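Local coordinates for protein phosphoglycerol transferase GacH (Streptococcus pyogenes MGAS5005, PDB 6DGM) that probably transfers sn-glycerol-1-phosphate onto the rhamnose polysaccharide of the streptococcal cell wall, this piece being its manganese-binding, sulfatase-family domain, at residues E4-Y9 with I361-T366; G132-A137 with P195-F200; D215-I220 with L241-D246; E254-I259 with F294-G299. All blocks are in the same frame, centred on the assembly; numbering follows the deposited sequence.

Contact 1. Residues E4-Y9 with I361-T366; sequences EKPTNY and IQYDVT
Tyr363 sets one edge of its ring against the face of Tyr9. This T-shaped (edge-to-face) pair ties loop 4-9, just ahead of helix 11-29, to the C-terminal part of helix 349-365. It lies away from the metal and ligand sites of this alkaline-phosphatase-superfamily domain. The ring centroids are 4.8 Å apart and the planes stand at 74°. Tyr363 CD2 sits over the centre of the Tyr9 ring. In both tyrosines the CB points toward the other segment, and chi1 places CG anti to the backbone N, at -179° in Tyr9 and -175° in Tyr363.

Lys5 covers one face of Tyr363. Its CA makes a CH-pi contact 3.9 Å from the ring centroid, offset toward the rim. The aliphatic chain follows, with Lys5 CB 3.6 Å from Tyr363 CZ. The lysine chain then bends at chi3 and its amine leads away. Pro6 CD packs 3.8 Å from Tyr363 CB. Pro6 also starts a type I turn, closed by Tyr9 N to Pro6 O, which brings Tyr9 round beside the helix.

Tyr9 OH bonds both Asp364 OD1 and Lys369 N. Asp364 is also held by Tyr371 N at OD1 and Leu372 N at OD2. The Tyr9 hydroxyl donates to the anti lone pair of Asp364 OD1, with OH to OD1 at 2.5 Å.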
# COMPACT_ATOMS: atom_id res chain seq x y z
N GLU A 4 5.55 12.39 -19.00
CA GLU A 4 6.30 13.49 -19.57
C GLU A 4 7.78 13.34 -19.29
O GLU A 4 8.19 12.99 -18.18
CB GLU A 4 5.81 14.80 -18.95
CG GLU A 4 6.47 16.05 -19.50
CD GLU A 4 5.88 17.32 -18.92
OE1 GLU A 4 5.34 17.28 -17.80
OE2 GLU A 4 5.95 18.38 -19.59
N LYS A 5 8.60 13.60 -20.31
CA LYS A 5 10.05 13.55 -20.15
C LYS A 5 10.49 14.79 -19.39
O LYS A 5 10.21 15.90 -19.84
CB LYS A 5 10.74 13.51 -21.51
CG LYS A 5 12.27 13.60 -21.45
CD LYS A 5 12.89 13.99 -22.78
CE LYS A 5 12.91 12.85 -23.76
NZ LYS A 5 13.54 13.28 -25.06
N PRO A 6 11.19 14.66 -18.25
CA PRO A 6 11.71 15.86 -17.59
C PRO A 6 12.61 16.66 -18.53
O PRO A 6 13.36 16.10 -19.34
CB PRO A 6 12.51 15.29 -16.41
CG PRO A 6 11.88 13.96 -16.14
CD PRO A 6 11.50 13.43 -17.49
N THR A 7 12.53 17.98 -18.42
CA THR A 7 13.26 18.83 -19.34
C THR A 7 14.77 18.63 -19.22
O THR A 7 15.50 18.86 -20.19
CB THR A 7 12.88 20.30 -19.16
OG1 THR A 7 13.14 20.71 -17.82
CG2 THR A 7 11.41 20.50 -19.48
N ASN A 8 15.26 18.20 -18.06
CA ASN A 8 16.69 18.00 -17.85
C ASN A 8 17.09 16.52 -17.91
O ASN A 8 18.21 16.18 -17.51
CB ASN A 8 17.12 18.60 -16.51
CG ASN A 8 16.44 17.94 -15.32
OD1 ASN A 8 15.37 17.33 -15.45
ND2 ASN A 8 17.06 18.06 -14.15
N TYR A 9 16.22 15.65 -18.41
CA TYR A 9 16.57 14.25 -18.55
C TYR A 9 17.72 14.06 -19.54
O TYR A 9 17.69 14.58 -20.66
CB TYR A 9 15.35 13.45 -19.01
CG TYR A 9 15.62 11.97 -19.16
CD1 TYR A 9 15.73 11.15 -18.04
CD2 TYR A 9 15.73 11.39 -20.41
CE1 TYR A 9 15.97 9.80 -18.17
CE2 TYR A 9 15.96 10.04 -20.56
CZ TYR A 9 16.08 9.24 -19.44
OH TYR A 9 16.28 7.89 -19.61
N ILE A 361 14.37 9.56 -12.46
CA ILE A 361 14.50 8.13 -12.21
C ILE A 361 13.28 7.39 -12.74
O ILE A 361 13.39 6.34 -13.40
CB ILE A 361 14.70 7.87 -10.70
CG1 ILE A 361 16.01 8.49 -10.21
CG2 ILE A 361 14.61 6.36 -10.38
CD1 ILE A 361 17.27 7.95 -10.88
N GLN A 362 12.10 7.91 -12.43
CA GLN A 362 10.84 7.28 -12.80
C GLN A 362 10.69 7.21 -14.31
O GLN A 362 10.24 6.19 -14.85
CB GLN A 362 9.72 8.12 -12.18
CG GLN A 362 8.30 7.61 -12.38
CD GLN A 362 7.33 8.27 -11.42
OE1 GLN A 362 7.71 9.10 -10.58
NE2 GLN A 362 6.05 7.93 -11.55
N TYR A 363 11.07 8.28 -15.01
CA TYR A 363 11.07 8.23 -16.47
C TYR A 363 12.09 7.23 -16.97
O TYR A 363 11.78 6.40 -17.84
CB TYR A 363 11.34 9.64 -17.01
CG TYR A 363 11.24 9.74 -18.51
CD1 TYR A 363 10.01 9.91 -19.13
CD2 TYR A 363 12.37 9.65 -19.31
CE1 TYR A 363 9.92 10.00 -20.49
CE2 TYR A 363 12.28 9.74 -20.67
CZ TYR A 363 11.07 9.90 -21.26
OH TYR A 363 11.00 9.98 -22.63
N ASP A 364 13.29 7.24 -16.39
CA ASP A 364 14.36 6.39 -16.91
C ASP A 364 13.96 4.93 -16.90
O ASP A 364 14.30 4.18 -17.83
CB ASP A 364 15.63 6.57 -16.09
CG ASP A 364 16.81 5.89 -16.73
OD1 ASP A 364 17.22 6.38 -17.81
OD2 ASP A 364 17.31 4.87 -16.18
N VAL A 365 13.27 4.48 -15.84
CA VAL A 365 12.95 3.07 -15.68
C VAL A 365 11.62 2.67 -16.32
O VAL A 365 11.31 1.47 -16.34
CB VAL A 365 12.92 2.67 -14.18
CG1 VAL A 365 14.23 3.06 -13.49
CG2 VAL A 365 11.73 3.28 -13.46
N THR A 366 10.86 3.62 -16.86
CA THR A 366 9.59 3.26 -17.49
C THR A 366 9.71 3.37 -19.00
O THR A 366 9.97 2.38 -19.68
CB THR A 366 8.42 4.07 -16.92
OG1 THR A 366 8.70 5.47 -16.98
CG2 THR A 366 8.15 3.69 -15.46

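Contact 2. Residues G132-A137 with P195-F200; sequences GKNRIA and PSESQF
Asn134 and Phe200 begin a parallel strand pairing. Phe200 N donates to Asn134 O at 3.0 Å, and Ile136 N donates to Phe200 O at 2.9 Å. Both bonds are nearly straight. They bracket the parallel bridge between Arg135 and Phe200, whose side chains lie on the same face of the sheet.

Just before the bridge, the side chain of Asn134 lies against Glu197, Ser198 and Gln199. Its ND2 gives one bond to Glu197 OE1 at 2.9 Å. The donor comes from the anti side of that oxygen, 32° out of the carboxylate plane. Glu197 CB and CG lie near Asn134 OD1, and the bend at chi2 (-72°) places CD on the way to the OE1 bond. ND2 also bonds a water that donates to Ser198 O. Asn134 OD1 accepts a hydrogen bond from a second water, which accepts from Gln199 NE2 at 3.0 Å. A third water accepts from Lys133 NZ and donates to Glu197 OE1 at 2.6 Å. The direct salt bridge from Lys133 NZ to Glu197 OE2 is long, 3.9 Å.

Other polar ends have partners outside the two segments. Gln199 OE1 bonds Asn194 N, Ser198 OG bonds Lys261 NZ, and Arg135 NH2 bonds Tyr130 O. In the mixed central sheet of this sulfatase-family alpha/beta domain, strand 135-139 lies between strands 159-162 and 200-204. The loop after helix 182-192 enters strand 200-204 here, with strand 40-46 on its far side.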
# COMPACT_ATOMS: atom_id res chain seq x y z
N GLY A 132 12.86 -15.75 -4.68
CA GLY A 132 11.65 -16.00 -5.43
C GLY A 132 10.72 -16.99 -4.75
O GLY A 132 9.50 -16.79 -4.72
N LYS A 133 11.29 -18.08 -4.20
CA LYS A 133 10.50 -19.07 -3.48
C LYS A 133 9.75 -18.50 -2.28
O LYS A 133 8.81 -19.14 -1.78
CB LYS A 133 11.39 -20.23 -3.01
CG LYS A 133 12.31 -19.91 -1.86
CD LYS A 133 13.08 -21.14 -1.39
CE LYS A 133 13.99 -20.78 -0.25
NZ LYS A 133 14.82 -21.95 0.15
N ASN A 134 10.13 -17.31 -1.80
CA ASN A 134 9.55 -16.71 -0.61
C ASN A 134 8.71 -15.49 -0.91
O ASN A 134 8.41 -14.70 -0.01
CB ASN A 134 10.66 -16.38 0.39
CG ASN A 134 11.28 -17.61 0.99
OD1 ASN A 134 10.61 -18.63 1.20
ND2 ASN A 134 12.58 -17.55 1.25
N ARG A 135 8.34 -15.30 -2.18
CA ARG A 135 7.47 -14.20 -2.59
C ARG A 135 6.08 -14.77 -2.84
O ARG A 135 5.91 -15.63 -3.70
CB ARG A 135 7.97 -13.56 -3.89
CG ARG A 135 9.34 -12.94 -3.81
CD ARG A 135 9.82 -12.52 -5.21
NE ARG A 135 11.26 -12.25 -5.16
CZ ARG A 135 12.05 -12.25 -6.22
NH1 ARG A 135 11.55 -12.50 -7.42
NH2 ARG A 135 13.36 -12.02 -6.07
N ILE A 136 5.09 -14.27 -2.12
CA ILE A 136 3.74 -14.84 -2.14
C ILE A 136 2.73 -13.73 -2.35
O ILE A 136 2.73 -12.75 -1.60
CB ILE A 136 3.43 -15.60 -0.83
CG1 ILE A 136 4.44 -16.74 -0.63
CG2 ILE A 136 1.96 -16.07 -0.82
CD1 ILE A 136 4.35 -17.42 0.75
N ALA A 137 1.85 -13.88 -3.35
CA ALA A 137 0.72 -12.99 -3.55
C ALA A 137 -0.58 -13.71 -3.23
O ALA A 137 -0.68 -14.93 -3.36
CB ALA A 137 0.67 -12.48 -5.02
N PRO A 195 8.76 -19.47 9.71
CA PRO A 195 9.76 -18.73 10.49
C PRO A 195 11.21 -18.99 10.10
O PRO A 195 12.09 -18.24 10.52
CB PRO A 195 9.51 -19.17 11.95
CG PRO A 195 8.19 -19.86 11.95
CD PRO A 195 7.93 -20.36 10.56
N SER A 196 11.48 -20.06 9.34
CA SER A 196 12.83 -20.36 8.89
C SER A 196 13.22 -19.58 7.64
O SER A 196 14.35 -19.72 7.16
CB SER A 196 12.95 -21.84 8.57
OG SER A 196 12.75 -22.61 9.74
N GLU A 197 12.31 -18.77 7.11
CA GLU A 197 12.56 -18.00 5.90
C GLU A 197 12.15 -16.55 6.13
O GLU A 197 11.32 -16.24 6.98
CB GLU A 197 11.74 -18.54 4.72
CG GLU A 197 11.97 -19.99 4.38
CD GLU A 197 13.31 -20.27 3.74
OE1 GLU A 197 13.89 -19.37 3.08
OE2 GLU A 197 13.80 -21.41 3.90
N SER A 198 12.75 -15.67 5.34
CA SER A 198 12.27 -14.29 5.20
C SER A 198 11.37 -14.24 3.98
O SER A 198 11.80 -14.55 2.86
CB SER A 198 13.44 -13.32 5.04
OG SER A 198 14.16 -13.23 6.26
N GLN A 199 10.11 -13.84 4.19
CA GLN A 199 9.09 -13.88 3.16
C GLN A 199 8.52 -12.50 2.90
O GLN A 199 8.48 -11.64 3.78
CB GLN A 199 7.95 -14.83 3.57
CG GLN A 199 8.39 -16.26 3.77
CD GLN A 199 7.31 -17.06 4.48
OE1 GLN A 199 6.97 -16.78 5.62
NE2 GLN A 199 6.74 -18.04 3.78
N PHE A 200 8.08 -12.29 1.66
CA PHE A 200 7.34 -11.10 1.28
C PHE A 200 5.97 -11.51 0.78
O PHE A 200 5.85 -12.29 -0.17
CB PHE A 200 8.05 -10.27 0.21
CG PHE A 200 7.24 -9.08 -0.22
CD1 PHE A 200 7.20 -7.96 0.58
CD2 PHE A 200 6.47 -9.13 -1.36
CE1 PHE A 200 6.43 -6.88 0.23
CE2 PHE A 200 5.68 -8.05 -1.71
CZ PHE A 200 5.67 -6.93 -0.90
O HOH W 1 16.27 -20.17 2.41
O HOH W 2 13.85 -14.74 1.07
O HOH W 3 7.90 -19.32 1.37

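Contact 3. Residues D215-I220 with L241-D246; sequences DYPEEI and LLSFTD
Phe244 points the edge of its ring at the backbone of Tyr216, with CE2 3.4 Å from Tyr216 O and the oxygen near the ring plane. Pro217 comes next. Its CD lies 4.0 Å from Phe244 CE2, and the two side chains slide past each other in opposite directions. The same proline CD is 3.7 Å from Ser243 OG. Ile220 completes the first shell, with its CD1 3.7 Å from Ser243 CB. No hydrogen bond joins the two segments directly.

This is plain packing of an irregular loop against one side of the long helix 229-257, in the sulfatase-family domain. The loop is shaped by a cis peptide bond before Pro217 and by a type I turn from Pro217 to Ile220. Ile220 N closes that turn on Pro217 O at 3.1 Å.

Further out, Arg240 of the same helix serves both sides. Arg240 O accepts a bond from Ser243 OG, which lies between the backbone N and the carbonyl carbon (chi1 82°). Arg240 NE bonds Ile220 O and, weakly, Pro217 O. Phe244 also rests on Val176 of the short strand 175-176. Beyond Ile220 the chain enters strand 222-224, which pairs antiparallel with strand 58-60.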
# COMPACT_ATOMS: atom_id res chain seq x y z
N ASP A 215 -26.50 -7.85 7.74
CA ASP A 215 -27.57 -7.50 8.66
C ASP A 215 -27.13 -7.43 10.11
O ASP A 215 -27.90 -6.93 10.94
CB ASP A 215 -28.71 -8.52 8.52
CG ASP A 215 -29.53 -8.26 7.27
OD1 ASP A 215 -30.13 -7.18 7.24
OD2 ASP A 215 -29.50 -9.07 6.33
N TYR A 216 -25.93 -7.90 10.43
CA TYR A 216 -25.48 -7.99 11.82
C TYR A 216 -24.02 -7.57 11.89
O TYR A 216 -23.27 -7.77 10.93
CB TYR A 216 -25.66 -9.42 12.35
CG TYR A 216 -27.08 -9.89 12.12
CD1 TYR A 216 -28.12 -9.40 12.89
CD2 TYR A 216 -27.39 -10.78 11.09
CE1 TYR A 216 -29.40 -9.77 12.67
CE2 TYR A 216 -28.68 -11.16 10.87
CZ TYR A 216 -29.69 -10.66 11.65
OH TYR A 216 -30.99 -11.04 11.42
N PRO A 217 -23.60 -6.95 13.00
CA PRO A 217 -24.36 -6.65 14.22
C PRO A 217 -25.46 -5.61 14.01
O PRO A 217 -25.19 -4.52 13.53
CB PRO A 217 -23.28 -6.08 15.16
CG PRO A 217 -21.99 -6.58 14.62
CD PRO A 217 -22.17 -6.63 13.14
N GLU A 218 -26.70 -5.95 14.38
CA GLU A 218 -27.82 -5.06 14.09
C GLU A 218 -27.74 -3.77 14.88
O GLU A 218 -28.31 -2.76 14.45
CB GLU A 218 -29.15 -5.77 14.36
CG GLU A 218 -29.39 -6.15 15.78
CD GLU A 218 -30.71 -6.91 15.93
OE1 GLU A 218 -30.83 -7.72 16.87
OE2 GLU A 218 -31.59 -6.69 15.07
N GLU A 219 -27.04 -3.78 16.02
CA GLU A 219 -26.90 -2.56 16.81
C GLU A 219 -26.04 -1.51 16.10
O GLU A 219 -26.11 -0.33 16.47
CB GLU A 219 -26.31 -2.88 18.18
CG GLU A 219 -24.96 -3.57 18.17
CD GLU A 219 -25.05 -5.11 18.16
OE1 GLU A 219 -26.06 -5.66 17.67
OE2 GLU A 219 -24.10 -5.76 18.66
N ILE A 220 -25.25 -1.91 15.11
CA ILE A 220 -24.47 -0.94 14.35
C ILE A 220 -25.36 -0.35 13.27
O ILE A 220 -25.82 -1.06 12.37
CB ILE A 220 -23.22 -1.58 13.74
CG1 ILE A 220 -22.25 -2.01 14.83
CG2 ILE A 220 -22.54 -0.61 12.76
CD1 ILE A 220 -21.10 -2.79 14.31
N LEU A 241 -19.62 -4.57 8.21
CA LEU A 241 -18.51 -5.36 7.66
C LEU A 241 -17.17 -4.89 8.21
O LEU A 241 -16.31 -5.71 8.53
CB LEU A 241 -18.55 -5.30 6.13
CG LEU A 241 -19.72 -6.07 5.51
CD1 LEU A 241 -19.83 -5.75 4.03
CD2 LEU A 241 -19.56 -7.56 5.67
N LEU A 242 -16.99 -3.58 8.38
CA LEU A 242 -15.75 -3.09 8.97
C LEU A 242 -15.55 -3.65 10.38
O LEU A 242 -14.41 -3.92 10.79
CB LEU A 242 -15.72 -1.57 9.05
CG LEU A 242 -15.38 -0.79 7.79
CD1 LEU A 242 -15.14 0.68 8.18
CD2 LEU A 242 -14.18 -1.32 7.03
N SER A 243 -16.64 -3.79 11.14
CA SER A 243 -16.52 -4.28 12.51
C SER A 243 -15.91 -5.67 12.55
O SER A 243 -15.17 -6.00 13.50
CB SER A 243 -17.88 -4.22 13.22
OG SER A 243 -18.68 -5.35 12.90
N PHE A 244 -16.21 -6.52 11.55
CA PHE A 244 -15.58 -7.84 11.48
C PHE A 244 -14.11 -7.71 11.11
O PHE A 244 -13.24 -8.33 11.73
CB PHE A 244 -16.29 -8.74 10.46
CG PHE A 244 -17.66 -9.18 10.86
CD1 PHE A 244 -17.83 -10.23 11.74
CD2 PHE A 244 -18.79 -8.57 10.32
CE1 PHE A 244 -19.11 -10.64 12.12
CE2 PHE A 244 -20.06 -8.97 10.71
CZ PHE A 244 -20.23 -10.01 11.60
N THR A 245 -13.81 -6.90 10.10
CA THR A 245 -12.42 -6.69 9.72
C THR A 245 -11.62 -6.20 10.90
O THR A 245 -10.48 -6.64 11.12
CB THR A 245 -12.33 -5.69 8.58
OG1 THR A 245 -12.95 -6.27 7.42
CG2 THR A 245 -10.88 -5.32 8.26
N ASP A 246 -12.21 -5.31 11.70
CA ASP A 246 -11.49 -4.73 12.82
C ASP A 246 -11.11 -5.79 13.83
O ASP A 246 -9.96 -5.86 14.27
CB ASP A 246 -12.37 -3.65 13.45
CG ASP A 246 -11.67 -2.93 14.56
OD1 ASP A 246 -10.73 -2.17 14.27
OD2 ASP A 246 -12.07 -3.11 15.72

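Contact 4. Residues E254-I259 with F294-G299; sequences EKLTQI and FIWSNG
Trp296 meets Thr257 at the edge of its indole. Thr257 CG2 lies near the ring plane, 3.6 Å from Trp296 CH2 and equally near CZ2. Over one face of the indole, offset toward the rim, is the backbone N of Asn298. Leu256 approaches obliquely, its CD1 3.9 Å from Trp296 CZ3, and its CB also touches that corner. The second flat group is the Asn298 amide, which meets Leu256 O in its own plane.

The contact packs the C-terminal end of helix 229-257 on the end of strand 290-297. This is helix-on-sheet packing in the alpha/beta fold of the alkaline phosphatase superfamily. Leu256 also reaches Ile263 and Val265 of the neighbouring strand 263-269, and Leu190 of helix 182-192.

The CB of Trp296 points toward the helix, and CG is anti to the backbone N (chi1 176°). Thr257 has CG2 anti to its carbonyl carbon. Thr257 OG1 is turned back to the helix, where it donates to Glu254 O at 2.6 Å and itself accepts from Gln258 NE2.

Asn298 is fixed at both ends of its amide. OD1 accepts from Ile263 N, and ND2 also bonds Lys261 O. The bond from Asn298 ND2 to Leu256 O is nearly straight at 171°, and the donor stands above the carbonyl plane. Ile259 N reaches Leu256 O from the opposite face at 3.1 Å, and Asn298 ND2 reaches it at 3.0 Å.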
# COMPACT_ATOMS: atom_id res chain seq x y z
N GLU A 254 -2.28 -10.43 16.82
CA GLU A 254 -1.98 -11.20 18.02
C GLU A 254 -1.28 -12.51 17.67
O GLU A 254 -0.32 -12.90 18.32
CB GLU A 254 -3.27 -11.44 18.81
CG GLU A 254 -3.81 -10.20 19.51
CD GLU A 254 -5.19 -10.39 20.11
OE1 GLU A 254 -5.83 -11.43 19.84
OE2 GLU A 254 -5.65 -9.49 20.84
N LYS A 255 -1.73 -13.18 16.61
CA LYS A 255 -1.06 -14.41 16.19
C LYS A 255 0.34 -14.14 15.69
O LYS A 255 1.27 -14.92 15.94
CB LYS A 255 -1.88 -15.11 15.10
CG LYS A 255 -3.19 -15.73 15.62
CD LYS A 255 -2.91 -16.94 16.46
CE LYS A 255 -4.21 -17.61 16.89
NZ LYS A 255 -5.10 -17.88 15.73
N LEU A 256 0.54 -13.03 14.97
CA LEU A 256 1.88 -12.71 14.50
C LEU A 256 2.85 -12.50 15.66
O LEU A 256 4.04 -12.81 15.53
CB LEU A 256 1.88 -11.47 13.62
CG LEU A 256 1.09 -11.61 12.30
CD1 LEU A 256 1.07 -10.29 11.57
CD2 LEU A 256 1.66 -12.70 11.41
N THR A 257 2.37 -11.97 16.79
CA THR A 257 3.28 -11.73 17.91
C THR A 257 3.85 -13.03 18.48
O THR A 257 4.88 -13.01 19.16
CB THR A 257 2.64 -10.96 19.07
OG1 THR A 257 1.62 -11.76 19.70
CG2 THR A 257 2.04 -9.67 18.60
N GLN A 258 3.18 -14.16 18.22
CA GLN A 258 3.60 -15.45 18.74
C GLN A 258 4.51 -16.21 17.79
O GLN A 258 4.91 -17.33 18.11
CB GLN A 258 2.38 -16.31 19.07
CG GLN A 258 1.40 -15.67 20.04
CD GLN A 258 2.05 -15.30 21.36
OE1 GLN A 258 2.74 -16.11 21.98
NE2 GLN A 258 1.84 -14.06 21.78
N ILE A 259 4.86 -15.64 16.64
CA ILE A 259 5.75 -16.28 15.68
C ILE A 259 7.17 -15.77 15.91
O ILE A 259 7.40 -14.55 15.95
CB ILE A 259 5.30 -16.00 14.23
CG1 ILE A 259 3.86 -16.49 14.04
CG2 ILE A 259 6.28 -16.64 13.25
CD1 ILE A 259 3.29 -16.24 12.63
N PHE A 294 -1.32 1.75 8.73
CA PHE A 294 -0.36 1.55 9.81
C PHE A 294 0.77 0.65 9.34
O PHE A 294 0.62 -0.13 8.39
CB PHE A 294 -1.01 1.06 11.12
CG PHE A 294 -1.61 -0.33 11.06
CD1 PHE A 294 -0.81 -1.45 11.08
CD2 PHE A 294 -2.99 -0.50 11.05
CE1 PHE A 294 -1.35 -2.72 11.06
CE2 PHE A 294 -3.54 -1.77 11.04
CZ PHE A 294 -2.72 -2.88 11.06
N ILE A 295 1.90 0.76 10.02
CA ILE A 295 3.08 -0.06 9.78
C ILE A 295 3.43 -0.63 11.14
O ILE A 295 3.83 0.11 12.04
CB ILE A 295 4.24 0.75 9.18
CG1 ILE A 295 3.82 1.38 7.84
CG2 ILE A 295 5.44 -0.16 8.99
CD1 ILE A 295 4.90 2.23 7.16
N TRP A 296 3.21 -1.94 11.32
CA TRP A 296 3.26 -2.59 12.62
C TRP A 296 4.17 -3.81 12.54
O TRP A 296 4.01 -4.64 11.65
CB TRP A 296 1.85 -3.06 13.01
CG TRP A 296 1.74 -3.84 14.31
CD1 TRP A 296 1.44 -3.34 15.53
CD2 TRP A 296 1.90 -5.25 14.48
NE1 TRP A 296 1.41 -4.34 16.46
CE2 TRP A 296 1.69 -5.53 15.85
CE3 TRP A 296 2.22 -6.31 13.62
CZ2 TRP A 296 1.78 -6.82 16.38
CZ3 TRP A 296 2.30 -7.59 14.14
CH2 TRP A 296 2.07 -7.84 15.51
N SER A 297 5.12 -3.90 13.48
CA SER A 297 5.99 -5.06 13.65
C SER A 297 5.56 -5.88 14.86
O SER A 297 4.93 -5.37 15.79
CB SER A 297 7.45 -4.62 13.85
OG SER A 297 7.90 -3.76 12.82
N ASN A 298 5.92 -7.16 14.84
CA ASN A 298 5.48 -8.08 15.88
C ASN A 298 6.36 -8.07 17.11
O ASN A 298 6.14 -8.88 18.02
CB ASN A 298 5.33 -9.50 15.32
CG ASN A 298 6.65 -10.13 14.96
OD1 ASN A 298 7.68 -9.45 14.80
ND2 ASN A 298 6.63 -11.45 14.83
N GLY A 299 7.34 -7.17 17.17
CA GLY A 299 8.12 -6.98 18.39
C GLY A 299 7.85 -5.59 18.95
O GLY A 299 6.69 -5.21 19.12

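How the contacts relate
From the N terminus, contact 1 opens at 4-9 and closes only at 361-366, tying the loop before helix 11-29 to the end of helix 349-365. The other three contacts fall within this long loop, one after another, and none cross. Contact 2 joins strand 135-139 to the entry of strand 200-204. Contact 3 then packs a loop on the middle of helix 229-257. Contact 4 ties the end of that helix to strand 290-297 of the same sheet as contact 2. Contacts 2 and 4 touch, through Pro195 CG and Ile259 CG2 at 4.0 Å. Contacts 1 and 3 touch none of the others; their centres are about 47 Å apart, on opposite sides of the chain's centre.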